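Aminotransferase class I and II (Streptococcus suis 89/1591, PDB 3OP7) probably catalyses the transfer of amino groups between amino acids and keto acids, using a covalently bound pyridoxal phosphate cofactor. Local coordinates at residues 55-60 and 255-260; 35-40 and 260-265; 178-183 and 188-193. All coordinates share one frame; numbering follows the deposited sequence.

Contact 1. Residues 55-60 and 255-260; sequences TKLNYG and AGVFDD. With SO4 (sulfate ion), chain C; SO4 (sulfate ion), chain D.
V257, in the first turn of helix 257-268, is the apolar centre where the 55-60 loop meets the segment 255-260, and its two methyls divide the work. CG1 lies 3.6 Å from CG2 of T55 and 3.9 Å from CD2 of L57, each side chain crossing it at a slant. CG2 turns to the backbone instead, 3.5 Å from the carbonyl O of N58. With CG1 anti to the backbone N (chi1 172°), the valine spreads its methyls over the loop from T55 to G60.

The polar link between the segments runs through water. A bridging water lies 2.7 Å from O of Y59 and 2.6 Å from O of A255; a second site close by is doubtful, probably an alternative position of the same water.

Away from V257, ND2 of N58 binds two sulfates, probably from the crystallisation liquor. It gives a nearly straight bond (165°) to O2 of the chain D ion and another, 3.0 Å long, to O4 of the chain C ion. OD1 of the same amide takes a weak bond from N of G60.

Y59 OH reaches the pyridoxal-lysine of the second subunit, and F258 stacks on its counterpart there. The direct contact is thus made by methyls, against other methyls and against backbone carbonyls, with no hydrogen bond; water bridges two carbonyls, and the loop presents a tyrosine to the partner's cofactor.

Contact 2. Residues 35-40 and 260-265; sequences EELFAL and DLVAQL
L37 and L265 mark the nearest approach of segments 35-40 and 260-265, two helical pieces that run in roughly the same direction at 33°, with axes 11.5 Å apart and the CA atoms of these two leucines 8.4 Å from each other. At that spacing the backbones do not touch, and side chains bridge the gap.

L37 does most of this from its own helix. Its CG stands anti to the backbone N (chi1 -179°), which carries the branch out across the gap, and CD2 lands 3.6 Å from CG1 of V262. The same methyl is 4.0 Å from CD2 of L265. L265 has nearly the same torsions and reaches back from the other helix, and the two leucines lie side by side, pointing opposite ways.

F38 closes the group along another side of L265. Although its CB leaves the backbone pointing away from helix 257-268, the ring swings back, and CE1 comes within 3.9 Å of CD2 of L265. That methyl sits at the rim of the ring, near its plane, and does not lie over a face; the two side chains meet at about a right angle. No hydrogen bond joins the segments.

Within helix 257-268, NE2 of Q264 donates to OD2 of D260, 2.9 Å away, approaching on the syn side but 35° out of the carboxylate plane. The other oxygen of D260 is held by Q86 and S65.

F48 of helix 45-53 meets F38 edge-to-face and also touches V262, while I273 of helix 270-294 packs on L37. Apolar side chains from four helices thus meet here, side chain against side chain, in helix-helix packing that joins the N-terminal part of this aminotransferase to helix 257-268.

Contact 3. Residues 178-183 and 188-193; sequences ELVEIA and AYILSD. With EDO (1,2-ethanediol), chain J.
A188 ends the turn between helix 173-184 and strand 189-193, and its N donates to the carbonyl O of A183 over 3.1 Å. The bond is reasonably straight at the hydrogen, but the donor stands above the carbonyl plane, 39° out of it. The methyls of the two alanines lie near each other as well, CB to CB 4.3 Å. This pair is also where the backbones come closest; farther along, the helix and strand segments run at 142° to one another.

Y189 turns its side chain away from the helix, and the next residue, I190, points toward it. CD1 of I190 is the main point of touch, 3.5 Å from CB of A183 and 3.8 Å from CG of L179. L179 and I190 meet end to end, CG of the leucine against CD1, whereas V180 crosses the isoleucine at about a right angle, its CG2 4.1 Å from CD1. An extended chain, with chi2 of 171°, carries that methyl out among the three helix residues. Y211 and I207 add further apolar cover beside I190.

Beyond it the strand leaves the helix behind. D193, at its far end, binds N1 of the pyridoxal-lysine at position 222 through OD2, which N94 also holds. That pairing of an aspartate with the pyridine nitrogen is characteristic of fold-type I PLP enzymes. One buried backbone bond and a set of methyl contacts thus seat the helix of this beta-alpha-beta unit on the strand that ends at the cofactor.

Contacts 1 and 2 use successive turns of one helix, 257-268, and share D260, while contact 3 lies well apart, its centre about 35 Å from that of contact 1 and about 34 Å from that of contact 2. Contact 1 is a surface contact, with water and sulfates beside a small apolar patch and the second subunit close by. Contact 2 is buried and wholly apolar between helices. Contact 3, also buried, adds a backbone hydrogen bond and joins a helix to the next strand of the large mixed sheet. Contacts 1 and 3 both lead to a cofactor: the partner's through Y59, the chain's own through D193.

Contact 1. Residues 55-60 and 255-260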
loop_
_atom_site.group_PDB
_atom_site.type_symbol
_atom_site.label_atom_id
_atom_site.label_comp_id
_atom_site.label_asym_id
_atom_site.label_seq_id
_atom_site.Cartn_x
_atom_site.Cartn_y
_atom_site.Cartn_z
ATOM N N THR A 55 -18.217 -1.918 -14.434
ATOM C CA THR A 55 -17.976 -2.112 -13.004
ATOM C C THR A 55 -17.669 -0.758 -12.362
ATOM O O THR A 55 -16.757 -0.068 -12.769
ATOM C CB THR A 55 -16.879 -3.146 -12.747
ATOM O OG1 THR A 55 -17.272 -4.389 -13.325
ATOM C CG2 THR A 55 -16.603 -3.348 -11.257
ATOM N N LYS A 56 -18.412 -0.398 -11.329
ATOM C CA LYS A 56 -18.104 0.834 -10.586
ATOM C C LYS A 56 -16.690 0.738 -10.000
ATOM O O LYS A 56 -16.314 -0.269 -9.379
ATOM C CB LYS A 56 -19.101 1.024 -9.459
ATOM C CG LYS A 56 -20.453 1.459 -9.939
ATOM C CD LYS A 56 -21.398 1.631 -8.770
ATOM C CE LYS A 56 -22.861 1.686 -9.202
ATOM N NZ LYS A 56 -23.140 2.761 -10.200
ATOM N N LEU A 57 -15.902 1.788 -10.208
ATOM C CA LEU A 57 -14.542 1.832 -9.654
ATOM C C LEU A 57 -14.693 2.506 -8.254
ATOM O O LEU A 57 -14.040 3.517 -7.908
ATOM C CB LEU A 57 -13.617 2.586 -10.609
ATOM C CG LEU A 57 -13.455 1.936 -11.985
ATOM C CD1 LEU A 57 -12.704 2.888 -12.950
ATOM C CD2 LEU A 57 -12.734 0.590 -11.826
ATOM N N ASN A 58 -15.557 1.902 -7.440
ATOM C CA ASN A 58 -15.628 2.208 -6.017
ATOM C C ASN A 58 -14.587 1.418 -5.242
ATOM O O ASN A 58 -13.619 0.936 -5.858
ATOM C CB ASN A 58 -17.072 2.040 -5.499
ATOM C CG ASN A 58 -17.625 0.607 -5.709
ATOM O OD1 ASN A 58 -16.889 -0.340 -5.798
ATOM N ND2 ASN A 58 -19.006 0.506 -5.759
ATOM N N TYR A 59 -14.682 1.296 -3.924
ATOM C CA TYR A 59 -13.701 0.518 -3.175
ATOM C C TYR A 59 -13.774 -1.002 -3.472
ATOM O O TYR A 59 -12.823 -1.718 -3.239
ATOM C CB TYR A 59 -13.749 0.819 -1.678
ATOM C CG TYR A 59 -13.136 2.174 -1.358
ATOM C CD1 TYR A 59 -11.743 2.319 -1.206
ATOM C CD2 TYR A 59 -13.914 3.307 -1.254
ATOM C CE1 TYR A 59 -11.202 3.588 -0.924
ATOM C CE2 TYR A 59 -13.355 4.543 -1.000
ATOM C CZ TYR A 59 -11.960 4.642 -0.817
ATOM O OH TYR A 59 -11.397 5.889 -0.528
ATOM N N GLY A 60 -14.895 -1.456 -4.019
ATOM C CA GLY A 60 -14.988 -2.813 -4.547
ATOM C C GLY A 60 -14.950 -3.846 -3.446
ATOM O O GLY A 60 -15.529 -3.661 -2.384
ATOM N N ALA A 255 -7.031 -3.292 -2.405
ATOM C CA ALA A 255 -6.355 -3.279 -3.664
ATOM C C ALA A 255 -7.326 -2.899 -4.746
ATOM O O ALA A 255 -8.533 -2.658 -4.461
ATOM C CB ALA A 255 -5.807 -4.683 -3.929
ATOM N N GLY A 256 -6.863 -2.785 -5.993
ATOM C CA GLY A 256 -7.730 -2.171 -7.024
ATOM C C GLY A 256 -8.807 -3.086 -7.605
ATOM O O GLY A 256 -8.667 -4.294 -7.591
ATOM N N VAL A 257 -9.880 -2.478 -8.113
ATOM C CA VAL A 257 -10.969 -3.204 -8.778
ATOM C C VAL A 257 -10.487 -4.013 -10.017
ATOM O O VAL A 257 -10.761 -5.191 -10.116
ATOM C CB VAL A 257 -12.110 -2.238 -9.172
ATOM C CG1 VAL A 257 -13.200 -2.873 -10.041
ATOM C CG2 VAL A 257 -12.755 -1.724 -7.886
ATOM N N PHE A 258 -9.791 -3.346 -10.931
ATOM C CA PHE A 258 -9.273 -4.008 -12.137
ATOM C C PHE A 258 -8.231 -4.988 -11.705
ATOM O O PHE A 258 -8.152 -6.091 -12.236
ATOM C CB PHE A 258 -8.663 -2.981 -13.089
ATOM C CG PHE A 258 -7.805 -3.537 -14.162
ATOM C CD1 PHE A 258 -6.458 -3.757 -13.925
ATOM C CD2 PHE A 258 -8.315 -3.841 -15.428
ATOM C CE1 PHE A 258 -5.633 -4.231 -14.925
ATOM C CE2 PHE A 258 -7.460 -4.337 -16.437
ATOM C CZ PHE A 258 -6.137 -4.507 -16.167
ATOM N N ASP A 259 -7.444 -4.598 -10.718
ATOM C CA ASP A 259 -6.335 -5.457 -10.267
ATOM C C ASP A 259 -6.845 -6.836 -9.756
ATOM O O ASP A 259 -6.339 -7.915 -10.094
ATOM C CB ASP A 259 -5.498 -4.718 -9.230
ATOM C CG ASP A 259 -4.922 -3.406 -9.748
ATOM O OD1 ASP A 259 -4.618 -3.318 -10.957
ATOM O OD2 ASP A 259 -4.779 -2.461 -8.897
ATOM N N ASP A 260 -7.877 -6.804 -8.918
ATOM C CA ASP A 260 -8.545 -8.002 -8.462
ATOM C C ASP A 260 -9.183 -8.808 -9.617
ATOM O O ASP A 260 -9.169 -10.031 -9.604
ATOM C CB ASP A 260 -9.569 -7.669 -7.369
ATOM C CG ASP A 260 -10.505 -8.838 -7.077
ATOM O OD1 ASP A 260 -10.193 -9.681 -6.226
ATOM O OD2 ASP A 260 -11.573 -8.860 -7.717
HETATM S S SO4 C . -20.732 4.025 -5.225
HETATM O O1 SO4 C . -21.955 4.550 -5.798
HETATM O O2 SO4 C . -19.738 5.066 -4.925
HETATM O O3 SO4 C . -20.832 3.156 -4.091
HETATM O O4 SO4 C . -20.327 3.175 -6.307
HETATM S S SO4 D . -20.788 -2.812 -6.843
HETATM O O1 SO4 D . -21.783 -1.765 -7.234
HETATM O O2 SO4 D . -19.940 -2.240 -5.763
HETATM O O3 SO4 D . -21.541 -3.927 -6.226
HETATM O O4 SO4 D . -19.987 -3.213 -8.051
HETATM O O HOH W 1 -10.828 -1.450 -4.982
HETATM O O HOH W 2 -11.287 -3.724 -4.805
#

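Contact 2. Residues 35-40 and 260-265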
loop_
_atom_site.group_PDB
_atom_site.type_symbol
_atom_site.label_atom_id
_atom_site.label_comp_id
_atom_site.label_asym_id
_atom_site.label_seq_id
_atom_site.Cartn_x
_atom_site.Cartn_y
_atom_site.Cartn_z
ATOM N N GLU A 35 -2.959 -9.086 -23.178
ATOM C CA GLU A 35 -3.086 -9.866 -24.416
ATOM C C GLU A 35 -2.574 -11.301 -24.237
ATOM O O GLU A 35 -3.250 -12.247 -24.608
ATOM C CB GLU A 35 -2.274 -9.195 -25.533
ATOM C CG GLU A 35 -2.065 -10.037 -26.800
ATOM C CD GLU A 35 -2.929 -9.633 -27.956
ATOM O OE1 GLU A 35 -3.268 -8.426 -28.084
ATOM O OE2 GLU A 35 -3.237 -10.543 -28.768
ATOM N N GLU A 36 -1.377 -11.437 -23.686
ATOM C CA GLU A 36 -0.785 -12.752 -23.458
ATOM C C GLU A 36 -1.578 -13.528 -22.408
ATOM O O GLU A 36 -1.748 -14.746 -22.526
ATOM C CB GLU A 36 0.713 -12.670 -23.060
ATOM C CG GLU A 36 1.441 -14.023 -23.215
ATOM C CD GLU A 36 2.906 -14.084 -22.781
ATOM O OE1 GLU A 36 3.529 -13.040 -22.482
ATOM O OE2 GLU A 36 3.431 -15.229 -22.745
ATOM N N LEU A 37 -2.046 -12.843 -21.361
ATOM C CA LEU A 37 -2.876 -13.521 -20.363
ATOM C C LEU A 37 -4.199 -14.027 -20.940
ATOM O O LEU A 37 -4.604 -15.166 -20.660
ATOM C CB LEU A 37 -3.171 -12.632 -19.171
ATOM C CG LEU A 37 -4.006 -13.219 -18.035
ATOM C CD1 LEU A 37 -3.378 -14.510 -17.430
ATOM C CD2 LEU A 37 -4.288 -12.134 -16.937
ATOM N N PHE A 38 -4.837 -13.233 -21.796
ATOM C CA PHE A 38 -6.045 -13.695 -22.458
ATOM C C PHE A 38 -5.742 -14.931 -23.300
ATOM O O PHE A 38 -6.504 -15.900 -23.289
ATOM C CB PHE A 38 -6.623 -12.609 -23.355
ATOM C CG PHE A 38 -7.210 -11.416 -22.616
ATOM C CD1 PHE A 38 -7.870 -11.571 -21.419
ATOM C CD2 PHE A 38 -7.174 -10.158 -23.191
ATOM C CE1 PHE A 38 -8.448 -10.484 -20.793
ATOM C CE2 PHE A 38 -7.748 -9.069 -22.559
ATOM C CZ PHE A 38 -8.391 -9.236 -21.363
ATOM N N ALA A 39 -4.626 -14.894 -24.029
ATOM C CA ALA A 39 -4.257 -15.996 -24.916
ATOM C C ALA A 39 -3.997 -17.293 -24.162
ATOM O O ALA A 39 -4.509 -18.344 -24.539
ATOM C CB ALA A 39 -3.036 -15.629 -25.798
ATOM N N LEU A 40 -3.202 -17.243 -23.099
ATOM C CA LEU A 40 -2.896 -18.472 -22.391
ATOM C C LEU A 40 -4.113 -18.999 -21.596
ATOM O O LEU A 40 -4.225 -20.201 -21.348
ATOM C CB LEU A 40 -1.615 -18.338 -21.554
ATOM C CG LEU A 40 -1.617 -17.391 -20.388
ATOM C CD1 LEU A 40 -2.411 -18.064 -19.262
ATOM C CD2 LEU A 40 -0.174 -17.028 -19.924
ATOM N N ASP A 260 -7.877 -6.804 -8.918
ATOM C CA ASP A 260 -8.545 -8.002 -8.462
ATOM C C ASP A 260 -9.183 -8.808 -9.617
ATOM O O ASP A 260 -9.169 -10.031 -9.604
ATOM C CB ASP A 260 -9.569 -7.669 -7.369
ATOM C CG ASP A 260 -10.505 -8.838 -7.077
ATOM O OD1 ASP A 260 -10.193 -9.681 -6.226
ATOM O OD2 ASP A 260 -11.573 -8.860 -7.717
ATOM N N LEU A 261 -9.790 -8.129 -10.598
ATOM C CA LEU A 261 -10.393 -8.801 -11.771
ATOM C C LEU A 261 -9.337 -9.596 -12.533
ATOM O O LEU A 261 -9.564 -10.766 -12.894
ATOM C CB LEU A 261 -11.019 -7.773 -12.704
ATOM C CG LEU A 261 -12.482 -7.772 -13.127
ATOM C CD1 LEU A 261 -12.532 -7.393 -14.593
ATOM C CD2 LEU A 261 -13.298 -9.075 -12.824
ATOM N N VAL A 262 -8.189 -8.971 -12.790
ATOM C CA VAL A 262 -7.085 -9.667 -13.466
ATOM C C VAL A 262 -6.588 -10.801 -12.585
ATOM O O VAL A 262 -6.319 -11.898 -13.090
ATOM C CB VAL A 262 -5.914 -8.726 -13.847
ATOM C CG1 VAL A 262 -4.734 -9.513 -14.445
ATOM C CG2 VAL A 262 -6.420 -7.616 -14.808
ATOM N N ALA A 263 -6.526 -10.570 -11.274
ATOM C CA ALA A 263 -6.032 -11.632 -10.367
ATOM C C ALA A 263 -6.960 -12.855 -10.438
ATOM O O ALA A 263 -6.482 -13.959 -10.421
ATOM C CB ALA A 263 -5.935 -11.116 -8.912
ATOM N N GLN A 264 -8.281 -12.625 -10.491
ATOM C CA GLN A 264 -9.253 -13.724 -10.562
ATOM C C GLN A 264 -8.934 -14.587 -11.816
ATOM O O GLN A 264 -8.913 -15.812 -11.776
ATOM C CB GLN A 264 -10.676 -13.191 -10.694
ATOM C CG GLN A 264 -11.271 -12.541 -9.441
ATOM C CD GLN A 264 -12.685 -12.047 -9.664
ATOM O OE1 GLN A 264 -13.551 -12.780 -10.164
ATOM N NE2 GLN A 264 -12.918 -10.806 -9.336
ATOM N N LEU A 265 -8.784 -13.900 -12.945
ATOM C CA LEU A 265 -8.448 -14.564 -14.220
ATOM C C LEU A 265 -7.118 -15.327 -14.155
ATOM O O LEU A 265 -7.043 -16.505 -14.578
ATOM C CB LEU A 265 -8.435 -13.527 -15.341
ATOM C CG LEU A 265 -8.125 -14.027 -16.753
ATOM C CD1 LEU A 265 -9.122 -15.119 -17.205
ATOM C CD2 LEU A 265 -8.169 -12.822 -17.705
#

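Contact 3. Residues 178-183 and 188-193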
loop_
_atom_site.group_PDB
_atom_site.type_symbol
_atom_site.label_atom_id
_atom_site.label_comp_id
_atom_site.label_asym_id
_atom_site.label_seq_id
_atom_site.Cartn_x
_atom_site.Cartn_y
_atom_site.Cartn_z
ATOM N N GLU A 178 11.226 -28.968 11.468
ATOM C CA GLU A 178 12.141 -28.762 12.589
ATOM C C GLU A 178 12.099 -27.300 13.088
ATOM O O GLU A 178 12.057 -27.046 14.308
ATOM C CB GLU A 178 13.573 -29.258 12.227
ATOM C CG GLU A 178 14.448 -29.397 13.464
ATOM C CD GLU A 178 15.814 -29.962 13.225
ATOM O OE1 GLU A 178 16.097 -30.519 12.145
ATOM O OE2 GLU A 178 16.625 -29.822 14.146
ATOM N N LEU A 179 12.010 -26.363 12.144
ATOM C CA LEU A 179 11.815 -24.935 12.445
ATOM C C LEU A 179 10.521 -24.774 13.239
ATOM O O LEU A 179 10.460 -24.045 14.245
ATOM C CB LEU A 179 11.764 -24.127 11.156
ATOM C CG LEU A 179 11.251 -22.704 11.200
ATOM C CD1 LEU A 179 12.112 -21.898 12.176
ATOM C CD2 LEU A 179 11.258 -22.132 9.761
ATOM N N VAL A 180 9.470 -25.426 12.769
ATOM C CA VAL A 180 8.177 -25.330 13.430
ATOM C C VAL A 180 8.249 -25.915 14.853
ATOM O O VAL A 180 7.707 -25.359 15.766
ATOM C CB VAL A 180 7.087 -25.991 12.593
ATOM C CG1 VAL A 180 5.740 -26.144 13.386
ATOM C CG2 VAL A 180 6.833 -25.160 11.345
ATOM N N GLU A 181 8.893 -27.059 15.032
ATOM C CA GLU A 181 9.028 -27.610 16.372
ATOM C C GLU A 181 9.694 -26.614 17.325
ATOM O O GLU A 181 9.292 -26.519 18.491
ATOM C CB GLU A 181 9.746 -28.958 16.346
ATOM C CG GLU A 181 8.868 -30.059 15.772
ATOM C CD GLU A 181 9.563 -31.397 15.650
ATOM O OE1 GLU A 181 10.761 -31.427 15.289
ATOM O OE2 GLU A 181 8.902 -32.428 15.924
ATOM N N ILE A 182 10.674 -25.850 16.836
ATOM C CA ILE A 182 11.325 -24.843 17.668
ATOM C C ILE A 182 10.369 -23.676 18.002
ATOM O O ILE A 182 10.207 -23.307 19.198
ATOM C CB ILE A 182 12.599 -24.281 17.013
ATOM C CG1 ILE A 182 13.662 -25.365 16.823
ATOM C CG2 ILE A 182 13.150 -23.130 17.859
ATOM C CD1 ILE A 182 14.798 -24.915 15.827
ATOM N N ALA A 183 9.682 -23.127 16.980
ATOM C CA ALA A 183 8.718 -22.054 17.155
ATOM C C ALA A 183 7.581 -22.470 18.088
ATOM O O ALA A 183 7.153 -21.691 18.938
ATOM C CB ALA A 183 8.116 -21.567 15.785
ATOM N N ALA A 188 5.555 -18.988 18.985
ATOM C CA ALA A 188 5.952 -17.896 18.085
ATOM C C ALA A 188 5.263 -18.060 16.734
ATOM O O ALA A 188 5.105 -19.167 16.240
ATOM C CB ALA A 188 7.496 -17.874 17.881
ATOM N N TYR A 189 4.857 -16.958 16.132
ATOM C CA TYR A 189 4.365 -17.001 14.780
ATOM C C TYR A 189 5.567 -17.205 13.919
ATOM O O TYR A 189 6.669 -16.788 14.280
ATOM C CB TYR A 189 3.816 -15.676 14.334
ATOM C CG TYR A 189 2.593 -15.170 15.064
ATOM C CD1 TYR A 189 1.406 -15.830 14.965
ATOM C CD2 TYR A 189 2.650 -13.982 15.831
ATOM C CE1 TYR A 189 0.259 -15.342 15.638
ATOM C CE2 TYR A 189 1.530 -13.485 16.488
ATOM C CZ TYR A 189 0.336 -14.165 16.381
ATOM O OH TYR A 189 -0.780 -13.665 17.031
ATOM N N ILE A 190 5.344 -17.764 12.749
ATOM C CA ILE A 190 6.348 -17.760 11.681
ATOM C C ILE A 190 5.740 -17.091 10.452
ATOM O O ILE A 190 4.780 -17.595 9.863
ATOM C CB ILE A 190 6.861 -19.173 11.299
ATOM C CG1 ILE A 190 7.561 -19.866 12.482
ATOM C CG2 ILE A 190 7.840 -19.035 10.102
ATOM C CD1 ILE A 190 7.910 -21.338 12.254
ATOM N N LEU A 191 6.272 -15.919 10.106
ATOM C CA LEU A 191 5.870 -15.188 8.914
ATOM C C LEU A 191 6.801 -15.716 7.826
ATOM O O LEU A 191 8.047 -15.704 7.991
ATOM C CB LEU A 191 6.140 -13.714 9.071
ATOM C CG LEU A 191 6.030 -12.838 7.793
ATOM C CD1 LEU A 191 4.652 -13.057 7.053
ATOM C CD2 LEU A 191 6.249 -11.327 8.100
ATOM N N SER A 192 6.226 -16.250 6.761
ATOM C CA SER A 192 7.006 -16.738 5.630
ATOM C C SER A 192 6.585 -16.049 4.320
ATOM O O SER A 192 5.454 -16.200 3.858
ATOM C CB SER A 192 6.827 -18.254 5.521
ATOM O OG SER A 192 7.632 -18.787 4.477
ATOM N N ASP A 193 7.465 -15.211 3.789
ATOM C CA ASP A 193 7.264 -14.572 2.517
ATOM C C ASP A 193 7.649 -15.586 1.424
ATOM O O ASP A 193 8.827 -15.989 1.277
ATOM C CB ASP A 193 8.092 -13.284 2.469
ATOM C CG ASP A 193 8.117 -12.610 1.093
ATOM O OD1 ASP A 193 7.914 -13.266 0.055
ATOM O OD2 ASP A 193 8.490 -11.436 1.058
HETATM C C1 EDO J . 12.321 -28.187 20.956
HETATM O O1 EDO J . 11.467 -28.811 19.968
HETATM C C2 EDO J . 13.774 -28.621 20.742
HETATM O O2 EDO J . 14.564 -27.683 19.992
#